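PDB 3TM8: uncharacterized protein from Bdellovibrio bacteriovorus, which belongs to the HD-GYP family of metal-dependent phosphodiesterases and, holding a two-iron site, probably acts on cyclic di-GMP. Local coordinates for residues T30-K44 with M75-L89. Residues are numbered along the deposited sequence; the frame is centred on the assembly and turned at random.
With DMS (dimethyl sulfoxide), chain G.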
ATOM      1  N   THR A  30       2.501   0.583 -12.358  1.00  5.08           N
ATOM      2  CA  THR A  30       2.603   1.824 -13.121  1.00  5.73           C
ATOM      3  C   THR A  30       1.822   1.797 -14.435  1.00  6.40           C
ATOM      4  O   THR A  30       1.810   2.790 -15.155  1.00  7.36           O
ATOM      5  CB  THR A  30       4.072   2.214 -13.423  1.00  6.43           C
ATOM      6  OG1 THR A  30       4.671   1.245 -14.287  1.00  7.07           O
ATOM      7  CG2 THR A  30       4.884   2.357 -12.142  1.00  7.99           C
ATOM      8  N   LEU A  31       1.205   0.661 -14.768  1.00  6.43           N
ATOM      9  CA  LEU A  31       0.433   0.536 -16.008  1.00  6.64           C
ATOM     10  C   LEU A  31      -1.046   0.655 -15.674  1.00  6.40           C
ATOM     11  O   LEU A  31      -1.686  -0.320 -15.274  1.00  7.14           O
ATOM     12  CB  LEU A  31       0.745  -0.791 -16.712  1.00  7.54           C
ATOM     13  CG  LEU A  31       2.221  -0.937 -17.096  1.00  8.29           C
ATOM     14  CD1 LEU A  31       2.491  -2.360 -17.594  1.00  9.98           C
ATOM     15  CD2 LEU A  31       2.642   0.098 -18.146  1.00 10.77           C
ATOM     16  N   ARG A  32      -1.572   1.873 -15.783  1.00  6.63           N
ATOM     17  CA  ARG A  32      -2.915   2.165 -15.308  1.00  7.24           C
ATOM     18  C   ARG A  32      -3.541   3.238 -16.174  1.00  7.10           C
ATOM     19  O   ARG A  32      -2.834   4.010 -16.827  1.00  7.94           O
ATOM     20  CB  ARG A  32      -2.884   2.678 -13.856  1.00  6.53           C
ATOM     21  CG  ARG A  32      -2.357   1.696 -12.810  1.00  6.77           C
ATOM     22  CD  ARG A  32      -3.346   0.557 -12.513  1.00  6.79           C
ATOM     23  NE  ARG A  32      -2.789  -0.421 -11.569  1.00  7.18           N
ATOM     24  CZ  ARG A  32      -2.889  -0.348 -10.242  1.00  8.16           C
ATOM     25  NH1 ARG A  32      -3.575   0.626  -9.666  1.00  8.61           N
ATOM     26  NH2 ARG A  32      -2.324  -1.276  -9.483  1.00  9.78           N
ATOM     27  N   GLY A  33      -4.866   3.299 -16.164  1.00  8.47           N
ATOM     28  CA  GLY A  33      -5.573   4.383 -16.812  1.00  9.80           C
ATOM     29  C   GLY A  33      -5.668   4.254 -18.316  1.00  9.86           C
ATOM     30  O   GLY A  33      -5.241   3.256 -18.911  1.00 10.38           O
ATOM     31  N   ASP A  34      -6.227   5.292 -18.929  1.00 10.75           N
ATOM     32  CA  ASP A  34      -6.598   5.262 -20.339  1.00 12.89           C
ATOM     33  C   ASP A  34      -5.522   5.742 -21.322  1.00 12.06           C
ATOM     34  O   ASP A  34      -5.732   5.690 -22.534  1.00 12.90           O
ATOM     35  CB  ASP A  34      -7.915   6.026 -20.564  1.00 15.90           C
ATOM     36  CG  ASP A  34      -7.822   7.500 -20.184  1.00 19.21           C
ATOM     37  OD1 ASP A  34      -7.060   7.859 -19.261  1.00 18.67           O
ATOM     38  OD2 ASP A  34      -8.527   8.308 -20.821  1.00 23.57           O
ATOM     39  N   GLN A  35      -4.373   6.194 -20.824  1.00 11.46           N
ATOM     40  CA  GLN A  35      -3.309   6.621 -21.732  1.00 10.79           C
ATOM     41  C   GLN A  35      -2.791   5.428 -22.532  1.00  9.72           C
ATOM     42  O   GLN A  35      -2.504   4.379 -21.972  1.00  9.90           O
ATOM     43  CB  GLN A  35      -2.148   7.306 -21.001  1.00 11.37           C
ATOM     44  CG  GLN A  35      -1.090   7.810 -21.978  1.00 12.20           C
ATOM     45  CD  GLN A  35       0.163   8.391 -21.340  1.00 11.98           C
ATOM     46  OE1 GLN A  35       1.111   8.734 -22.051  1.00 12.65           O
ATOM     47  NE2 GLN A  35       0.186   8.497 -20.007  1.00 10.94           N
ATOM     48  N   LYS A  36      -2.668   5.590 -23.844  1.00 10.34           N
ATOM     49  CA  LYS A  36      -2.164   4.504 -24.682  1.00 10.98           C
ATOM     50  C   LYS A  36      -0.654   4.396 -24.535  1.00 11.19           C
ATOM     51  O   LYS A  36       0.056   5.402 -24.616  1.00 12.38           O
ATOM     52  CB  LYS A  36      -2.529   4.730 -26.153  1.00 14.46           C
ATOM     53  CG  LYS A  36      -4.022   4.746 -26.430  1.00 18.73           C
ATOM     54  CD  LYS A  36      -4.286   4.785 -27.925  1.00 23.10           C
ATOM     55  CE  LYS A  36      -5.769   4.913 -28.229  1.00 26.48           C
ATOM     56  NZ  LYS A  36      -6.022   4.941 -29.698  1.00 28.89           N
ATOM     57  N   ILE A  37      -0.151   3.185 -24.326  1.00 10.01           N
ATOM     58  CA  ILE A  37       1.285   3.011 -24.175  1.00  9.33           C
ATOM     59  C   ILE A  37       1.963   3.097 -25.538  1.00 10.22           C
ATOM     60  O   ILE A  37       1.434   2.599 -26.521  1.00 12.45           O
ATOM     61  CB  ILE A  37       1.644   1.682 -23.454  1.00  9.08           C
ATOM     62  CG1 ILE A  37       1.223   0.462 -24.272  1.00  8.92           C
ATOM     63  CG2 ILE A  37       1.012   1.644 -22.058  1.00  9.35           C
ATOM     64  CD1 ILE A  37       1.598  -0.874 -23.599  1.00  8.04           C
ATOM     65  N   ASP A  38       3.122   3.745 -25.596  1.00 10.75           N
ATOM     66  CA  ASP A  38       3.904   3.832 -26.831  1.00 11.82           C
ATOM     67  C   ASP A  38       5.168   2.991 -26.673  1.00 10.85           C
ATOM     68  O   ASP A  38       6.263   3.410 -27.054  1.00 14.61           O
ATOM     69  CB  ASP A  38       4.261   5.292 -27.143  1.00 14.56           C
ATOM     70  CG  ASP A  38       5.055   5.451 -28.437  1.00 20.01           C
ATOM     71  OD1 ASP A  38       4.791   4.706 -29.398  1.00 22.18           O
ATOM     72  OD2 ASP A  38       5.952   6.326 -28.490  1.00 22.23           O
ATOM     73  N   PHE A  39       4.997   1.810 -26.085  1.00  9.47           N
ATOM     74  CA  PHE A  39       6.068   0.832 -25.906  1.00  8.57           C
ATOM     75  C   PHE A  39       5.440  -0.554 -25.760  1.00  7.22           C
ATOM     76  O   PHE A  39       4.290  -0.673 -25.339  1.00  8.91           O
ATOM     77  CB  PHE A  39       6.894   1.145 -24.653  1.00  8.16           C
ATOM     78  CG  PHE A  39       6.058   1.392 -23.421  1.00  8.11           C
ATOM     79  CD1 PHE A  39       5.701   0.353 -22.573  1.00  7.84           C
ATOM     80  CD2 PHE A  39       5.630   2.671 -23.118  1.00  8.00           C
ATOM     81  CE1 PHE A  39       4.920   0.593 -21.441  1.00  8.13           C
ATOM     82  CE2 PHE A  39       4.846   2.917 -21.999  1.00  8.13           C
ATOM     83  CZ  PHE A  39       4.494   1.883 -21.156  1.00  8.70           C
ATOM     84  N   ASN A  40       6.172  -1.601 -26.138  1.00  6.87           N
ATOM     85  CA  ASN A  40       5.776  -2.962 -25.780  1.00  7.42           C
ATOM     86  C   ASN A  40       6.104  -3.251 -24.320  1.00  6.79           C
ATOM     87  O   ASN A  40       7.005  -2.645 -23.756  1.00  7.36           O
ATOM     88  CB  ASN A  40       6.567  -3.987 -26.596  1.00  8.74           C
ATOM     89  CG  ASN A  40       6.122  -4.092 -28.039  1.00 10.04           C
ATOM     90  OD1 ASN A  40       5.050  -3.610 -28.435  1.00 10.33           O
ATOM     91  ND2 ASN A  40       6.952  -4.763 -28.839  1.00 10.30           N
ATOM     92  N   ALA A  41       5.420  -4.231 -23.731  1.00  6.68           N
ATOM     93  CA  ALA A  41       5.811  -4.744 -22.417  1.00  6.75           C
ATOM     94  C   ALA A  41       5.785  -6.265 -22.429  1.00  6.66           C
ATOM     95  O   ALA A  41       4.912  -6.885 -23.048  1.00  7.62           O
ATOM     96  CB  ALA A  41       4.934  -4.180 -21.300  1.00  8.15           C
ATOM     97  N   TYR A  42       6.762  -6.846 -21.747  1.00  6.46           N
ATOM     98  CA  TYR A  42       7.039  -8.267 -21.792  1.00  6.48           C
ATOM     99  C   TYR A  42       6.903  -8.886 -20.411  1.00  6.02           C
ATOM    100  O   TYR A  42       7.221  -8.253 -19.400  1.00  6.81           O
ATOM    101  CB  TYR A  42       8.467  -8.490 -22.299  1.00  6.89           C
ATOM    102  CG  TYR A  42       8.706  -7.925 -23.685  1.00  6.95           C
ATOM    103  CD1 TYR A  42       8.703  -8.751 -24.803  1.00  8.06           C
ATOM    104  CD2 TYR A  42       8.911  -6.561 -23.877  1.00  7.61           C
ATOM    105  CE1 TYR A  42       8.907  -8.235 -26.070  1.00  8.03           C
ATOM    106  CE2 TYR A  42       9.111  -6.033 -25.140  1.00  7.70           C
ATOM    107  CZ  TYR A  42       9.110  -6.871 -26.233  1.00  8.10           C
ATOM    108  OH  TYR A  42       9.316  -6.330 -27.480  1.00 10.11           O
ATOM    109  N   VAL A  43       6.413 -10.123 -20.376  1.00  6.48           N
ATOM    110  CA  VAL A  43       6.359 -10.918 -19.158  1.00  7.08           C
ATOM    111  C   VAL A  43       7.461 -11.972 -19.249  1.00  6.52           C
ATOM    112  O   VAL A  43       7.645 -12.606 -20.292  1.00  8.39           O
ATOM    113  CB  VAL A  43       4.982 -11.618 -19.008  1.00  8.30           C
ATOM    114  CG1 VAL A  43       4.987 -12.576 -17.821  1.00  9.99           C
ATOM    115  CG2 VAL A  43       3.866 -10.590 -18.861  1.00 10.15           C
ATOM    116  N   LYS A  44       8.199 -12.157 -18.162  1.00  7.52           N
ATOM    117  CA  LYS A  44       9.261 -13.152 -18.148  1.00  8.52           C
ATOM    118  C   LYS A  44       8.688 -14.532 -17.851  1.00  8.62           C
ATOM    119  O   LYS A  44       8.083 -14.742 -16.807  1.00 10.40           O
ATOM    120  CB  LYS A  44      10.319 -12.772 -17.108  1.00 10.05           C
ATOM    121  CG  LYS A  44      11.555 -13.660 -17.131  1.00 11.86           C
ATOM    122  CD  LYS A  44      12.635 -13.122 -16.192  1.00 14.53           C
ATOM    123  CE  LYS A  44      12.251 -13.290 -14.730  1.00 15.02           C
ATOM    124  NZ  LYS A  44      12.360 -14.710 -14.278  1.00 16.86           N
ATOM    125  N   MET A  75       7.445  -6.257 -15.011  1.00  7.41           N
ATOM    126  CA  MET A  75       7.448  -6.596 -16.419  1.00  7.51           C
ATOM    127  C   MET A  75       8.648  -5.892 -17.019  1.00  6.34           C
ATOM    128  O   MET A  75       9.406  -5.237 -16.302  1.00  6.84           O
ATOM    129  CB  MET A  75       6.146  -6.181 -17.095  1.00 10.17           C
ATOM    130  CG  MET A  75       4.992  -7.134 -16.791  1.00 14.35           C
ATOM    131  SD  MET A  75       3.435  -6.643 -17.548  1.00 20.12           S
ATOM    132  CE  MET A  75       3.805  -6.920 -19.276  1.00 20.57           C
ATOM    133  N   TYR A  76       8.831  -6.041 -18.327  1.00  6.26           N
ATOM    134  CA  TYR A  76      10.051  -5.592 -18.969  1.00  6.16           C
ATOM    135  C   TYR A  76       9.716  -4.824 -20.230  1.00  6.08           C
ATOM    136  O   TYR A  76       8.727  -5.119 -20.910  1.00  7.74           O
ATOM    137  CB  TYR A  76      10.964  -6.802 -19.261  1.00  6.31           C
ATOM    138  CG  TYR A  76      11.270  -7.495 -17.962  1.00  6.16           C
ATOM    139  CD1 TYR A  76      12.340  -7.086 -17.178  1.00  7.59           C
ATOM    140  CD2 TYR A  76      10.428  -8.478 -17.461  1.00  7.28           C
ATOM    141  CE1 TYR A  76      12.596  -7.678 -15.952  1.00  8.62           C
ATOM    142  CE2 TYR A  76      10.674  -9.076 -16.227  1.00  8.02           C
ATOM    143  CZ  TYR A  76      11.757  -8.667 -15.476  1.00  8.69           C
ATOM    144  OH  TYR A  76      12.004  -9.243 -14.245  1.00 11.06           O
ATOM    145  N   ILE A  77      10.532  -3.820 -20.529  1.00  5.93           N
ATOM    146  CA  ILE A  77      10.384  -3.061 -21.763  1.00  6.33           C
ATOM    147  C   ILE A  77      11.737  -3.030 -22.449  1.00  6.21           C
ATOM    148  O   ILE A  77      12.774  -3.228 -21.811  1.00  6.26           O
ATOM    149  CB  ILE A  77       9.884  -1.615 -21.500  1.00  7.73           C
ATOM    150  CG1 ILE A  77      10.914  -0.821 -20.690  1.00  8.22           C
ATOM    151  CG2 ILE A  77       8.516  -1.645 -20.830  1.00  7.67           C
ATOM    152  CD1 ILE A  77      10.564   0.666 -20.456  1.00  8.04           C
ATOM    153  N   LEU A  78      11.735  -2.789 -23.753  1.00  7.02           N
ATOM    154  CA  LEU A  78      12.989  -2.594 -24.461  1.00  7.67           C
ATOM    155  C   LEU A  78      13.662  -1.339 -23.932  1.00  8.34           C
ATOM    156  O   LEU A  78      13.025  -0.299 -23.779  1.00  7.69           O
ATOM    157  CB  LEU A  78      12.737  -2.448 -25.959  1.00  8.64           C
ATOM    158  CG  LEU A  78      12.222  -3.723 -26.628  1.00  9.81           C
ATOM    159  CD1 LEU A  78      11.648  -3.386 -27.997  1.00 11.24           C
ATOM    160  CD2 LEU A  78      13.331  -4.764 -26.738  1.00 11.74           C
ATOM    161  N   THR A  79      14.955  -1.431 -23.671  1.00  9.59           N
ATOM    162  CA  THR A  79      15.691  -0.286 -23.165  1.00 11.29           C
ATOM    163  C   THR A  79      15.571   0.890 -24.129  1.00 10.86           C
ATOM    164  O   THR A  79      15.535   2.048 -23.718  1.00 10.98           O
ATOM    165  CB  THR A  79      17.150  -0.677 -22.919  1.00 14.13           C
ATOM    166  OG1 THR A  79      17.168  -1.824 -22.055  1.00 15.48           O
ATOM    167  CG2 THR A  79      17.923   0.463 -22.275  1.00 15.50           C
ATOM    168  N   ASP A  80      15.473   0.590 -25.418  1.00 10.88           N
ATOM    169  CA  ASP A  80      15.373   1.638 -26.426  1.00 12.94           C
ATOM    170  C   ASP A  80      14.048   2.398 -26.330  1.00 12.26           C
ATOM    171  O   ASP A  80      13.909   3.484 -26.889  1.00 15.65           O
ATOM    172  CB  ASP A  80      15.570   1.057 -27.832  1.00 17.87           C
ATOM    173  CG  ASP A  80      16.990   0.566 -28.067  1.00 22.84           C
ATOM    174  OD1 ASP A  80      17.880   0.909 -27.261  1.00 24.56           O
ATOM    175  OD2 ASP A  80      17.217  -0.156 -29.062  1.00 25.58           O
ATOM    176  N   GLU A  81      13.082   1.833 -25.614  1.00 10.63           N
ATOM    177  CA  GLU A  81      11.779   2.473 -25.435  1.00 10.57           C
ATOM    178  C   GLU A  81      11.589   3.056 -24.031  1.00  9.34           C
ATOM    179  O   GLU A  81      10.485   3.461 -23.653  1.00  9.97           O
ATOM    180  CB  GLU A  81      10.654   1.483 -25.772  1.00 10.51           C
ATOM    181  CG  GLU A  81      10.654   1.022 -27.223  1.00 12.74           C
ATOM    182  CD  GLU A  81       9.313   0.468 -27.659  1.00 13.48           C
ATOM    183  OE1 GLU A  81       8.904  -0.593 -27.151  1.00 12.39           O
ATOM    184  OE2 GLU A  81       8.660   1.096 -28.514  1.00 15.95           O
ATOM    185  N   GLU A  82      12.667   3.123 -23.263  1.00  9.12           N
ATOM    186  CA  GLU A  82      12.558   3.583 -21.885  1.00  9.69           C
ATOM    187  C   GLU A  82      12.070   5.032 -21.792  1.00  9.20           C
ATOM    188  O   GLU A  82      11.306   5.383 -20.888  1.00  9.94           O
ATOM    189  CB  GLU A  82      13.884   3.407 -21.149  1.00 11.89           C
ATOM    190  CG  GLU A  82      13.777   3.670 -19.651  1.00 14.79           C
ATOM    191  CD  GLU A  82      15.020   3.252 -18.889  1.00 18.07           C
ATOM    192  OE1 GLU A  82      16.037   2.922 -19.538  1.00 19.30           O
ATOM    193  OE2 GLU A  82      14.974   3.251 -17.642  1.00 20.34           O
ATOM    194  N   ASN A  83      12.494   5.873 -22.727  1.00  9.76           N
ATOM    195  CA  ASN A  83      12.037   7.258 -22.711  1.00 11.86           C
ATOM    196  C   ASN A  83      10.521   7.350 -22.888  1.00 10.60           C
ATOM    197  O   ASN A  83       9.860   8.155 -22.230  1.00 11.52           O
ATOM    198  CB  ASN A  83      12.770   8.109 -23.759  1.00 15.37           C
ATOM    199  CG  ASN A  83      12.299   9.545 -23.766  1.00 22.81           C
ATOM    200  OD1 ASN A  83      12.498  10.280 -22.798  1.00 26.55           O
ATOM    201  ND2 ASN A  83      11.674   9.956 -24.861  1.00 25.89           N
ATOM    202  N   SER A  84       9.969   6.533 -23.782  1.00 10.02           N
ATOM    203  CA  SER A  84       8.523   6.494 -23.974  0.50 11.07           C
ATOM    204  C   SER A  84       7.804   6.100 -22.684  1.00  8.97           C
ATOM    205  O   SER A  84       6.760   6.671 -22.340  1.00 10.75           O
ATOM    206  CB  SER A  84       8.158   5.525 -25.098  0.50 14.51           C
ATOM    207  OG  SER A  84       6.752   5.417 -25.231  0.50 18.07           O
ATOM    208  N   TYR A  85       8.363   5.128 -21.965  1.00  8.26           N
ATOM    209  CA  TYR A  85       7.808   4.707 -20.683  1.00  7.12           C
ATOM    210  C   TYR A  85       7.883   5.829 -19.641  1.00  6.58           C
ATOM    211  O   TYR A  85       6.911   6.107 -18.934  1.00  7.19           O
ATOM    212  CB  TYR A  85       8.522   3.458 -20.160  1.00  7.79           C
ATOM    213  CG  TYR A  85       8.131   3.148 -18.741  1.00  6.90           C
ATOM    214  CD1 TYR A  85       6.899   2.571 -18.447  1.00  7.54           C
ATOM    215  CD2 TYR A  85       8.964   3.490 -17.687  1.00  7.88           C
ATOM    216  CE1 TYR A  85       6.525   2.303 -17.136  1.00  8.14           C
ATOM    217  CE2 TYR A  85       8.599   3.231 -16.376  1.00  8.47           C
ATOM    218  CZ  TYR A  85       7.380   2.649 -16.110  1.00  7.68           C
ATOM    219  OH  TYR A  85       7.038   2.401 -14.801  1.00  9.11           O
ATOM    220  N   ARG A  86       9.037   6.475 -19.542  1.00  7.85           N
ATOM    221  CA  ARG A  86       9.190   7.534 -18.551  1.00  8.96           C
ATOM    222  C   ARG A  86       8.197   8.665 -18.787  1.00  9.31           C
ATOM    223  O   ARG A  86       7.625   9.218 -17.837  1.00  9.96           O
ATOM    224  CB  ARG A  86      10.625   8.074 -18.536  1.00 10.81           C
ATOM    225  CG  ARG A  86      11.662   7.110 -17.952  1.00 14.13           C
ATOM    226  CD  ARG A  86      12.994   7.816 -17.699  1.00 18.47           C
ATOM    227  NE  ARG A  86      13.527   8.424 -18.915  1.00 21.44           N
ATOM    228  CZ  ARG A  86      14.536   7.931 -19.627  1.00 23.31           C
ATOM    229  NH1 ARG A  86      15.149   6.821 -19.238  1.00 23.45           N
ATOM    230  NH2 ARG A  86      14.941   8.557 -20.725  1.00 24.55           N
ATOM    231  N   THR A  87       7.994   9.029 -20.051  1.00  9.42           N
ATOM    232  CA  THR A  87       7.058  10.105 -20.368  0.50  9.21           C
ATOM    233  C   THR A  87       5.620   9.660 -20.128  1.00  9.20           C
ATOM    234  O   THR A  87       4.798  10.443 -19.664  1.00  9.40           O
ATOM    235  CB  THR A  87       7.236  10.654 -21.803  0.50 10.47           C
ATOM    236  OG1 THR A  87       7.051   9.601 -22.759  0.50  9.71           O
ATOM    237  CG2 THR A  87       8.618  11.263 -21.966  0.50 12.96           C
ATOM    238  N   TYR A  88       5.324   8.399 -20.427  1.00  8.09           N
ATOM    239  CA  TYR A  88       4.013   7.832 -20.134  1.00  8.33           C
ATOM    240  C   TYR A  88       3.692   7.945 -18.648  1.00  7.57           C
ATOM    241  O   TYR A  88       2.612   8.396 -18.258  1.00  7.75           O
ATOM    242  CB  TYR A  88       3.988   6.364 -20.576  1.00  8.36           C
ATOM    243  CG  TYR A  88       2.869   5.538 -19.985  1.00  7.40           C
ATOM    244  CD1 TYR A  88       1.640   5.425 -20.629  1.00  7.80           C
ATOM    245  CD2 TYR A  88       3.050   4.851 -18.786  1.00  7.42           C
ATOM    246  CE1 TYR A  88       0.613   4.663 -20.085  1.00  8.04           C
ATOM    247  CE2 TYR A  88       2.040   4.095 -18.243  1.00  7.19           C
ATOM    248  CZ  TYR A  88       0.823   4.003 -18.880  1.00  7.87           C
ATOM    249  OH  TYR A  88      -0.169   3.234 -18.304  1.00  8.07           O
ATOM    250  N   LEU A  89       4.645   7.548 -17.817  1.00  7.78           N
ATOM    251  CA  LEU A  89       4.421   7.546 -16.381  1.00  7.49           C
ATOM    252  C   LEU A  89       4.243   8.952 -15.827  1.00  7.45           C
ATOM    253  O   LEU A  89       3.328   9.219 -15.045  1.00  8.04           O
ATOM    254  CB  LEU A  89       5.578   6.844 -15.682  1.00 11.00           C
ATOM    255  CG  LEU A  89       5.447   6.744 -14.159  1.00 12.92           C
ATOM    256  CD1 LEU A  89       4.095   6.151 -13.756  1.00 13.25           C
ATOM    257  CD2 LEU A  89       6.592   5.925 -13.582  1.00 14.57           C
TER
HETATM  258  S   DMS G 310      -1.365  -4.722 -11.380  1.00 19.22           S
HETATM  259  O   DMS G 310      -0.672  -3.466 -10.313  1.00 18.49           O
HETATM  260  C1  DMS G 310      -1.453  -6.222 -10.369  1.00 18.99           C
HETATM  261  C2  DMS G 310      -3.131  -4.446 -11.669  1.00 19.38           C
HETATM  262  O   HOH W   1      -2.466   2.999 -19.656  1.00  8.92           O
HETATM  263  O   HOH W   2       4.270   5.699 -23.986  1.00 21.21           O
HETATM  264  O   HOH W   3       9.367  -2.224 -25.042  1.00  8.45           O
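An aromatic cluster of Phe39, Tyr85 and Tyr88 joins loop 30-40 to helix 82-97 in the small N-terminal beta-containing region; the side chain of Arg32 lies about 12 Å from that of the iron ligand His170. The Phe39 ring packs one face against Tyr85 and its edge against Tyr88. Its CZ/CE2 edge points at one face of Tyr88 (planes at 83°), while in an offset edge-to-face contact Tyr85 turns its own edge toward the face of Phe39, CD1 lying 3.7 Å from Phe39 CZ. Tyr85 CB sits over that same face and Ile37 CB over the opposite one. With CG anti to the backbone N (chi1 163°), Tyr88 reaches into the loop, where its OH accepts a bent hydrogen bond from Arg32 N (3.2 Å, 140° at the hydrogen) and meets a water that also contacts Gly33 O and Gln35 O. The extended Gln35 runs antiparallel to the Tyr88 side chain and gives NE2 to Tyr88 O; Asn92 also binds this amide. In one of its two conformers Ser84 OG donates to Asp38 O from above the carbonyl plane. Glu81, the N-cap residue, takes Asn40 N on the syn side of OE1, tilted from the carboxylate plane, and its OE2 forms a salt bridge with Arg55. Beyond it, Tyr42 and Tyr76 form a single antiparallel hydrogen-bonded pair. Beside this bridge, Met75 bends at its last torsion to set CE 3.6 Å from Ala41 CB.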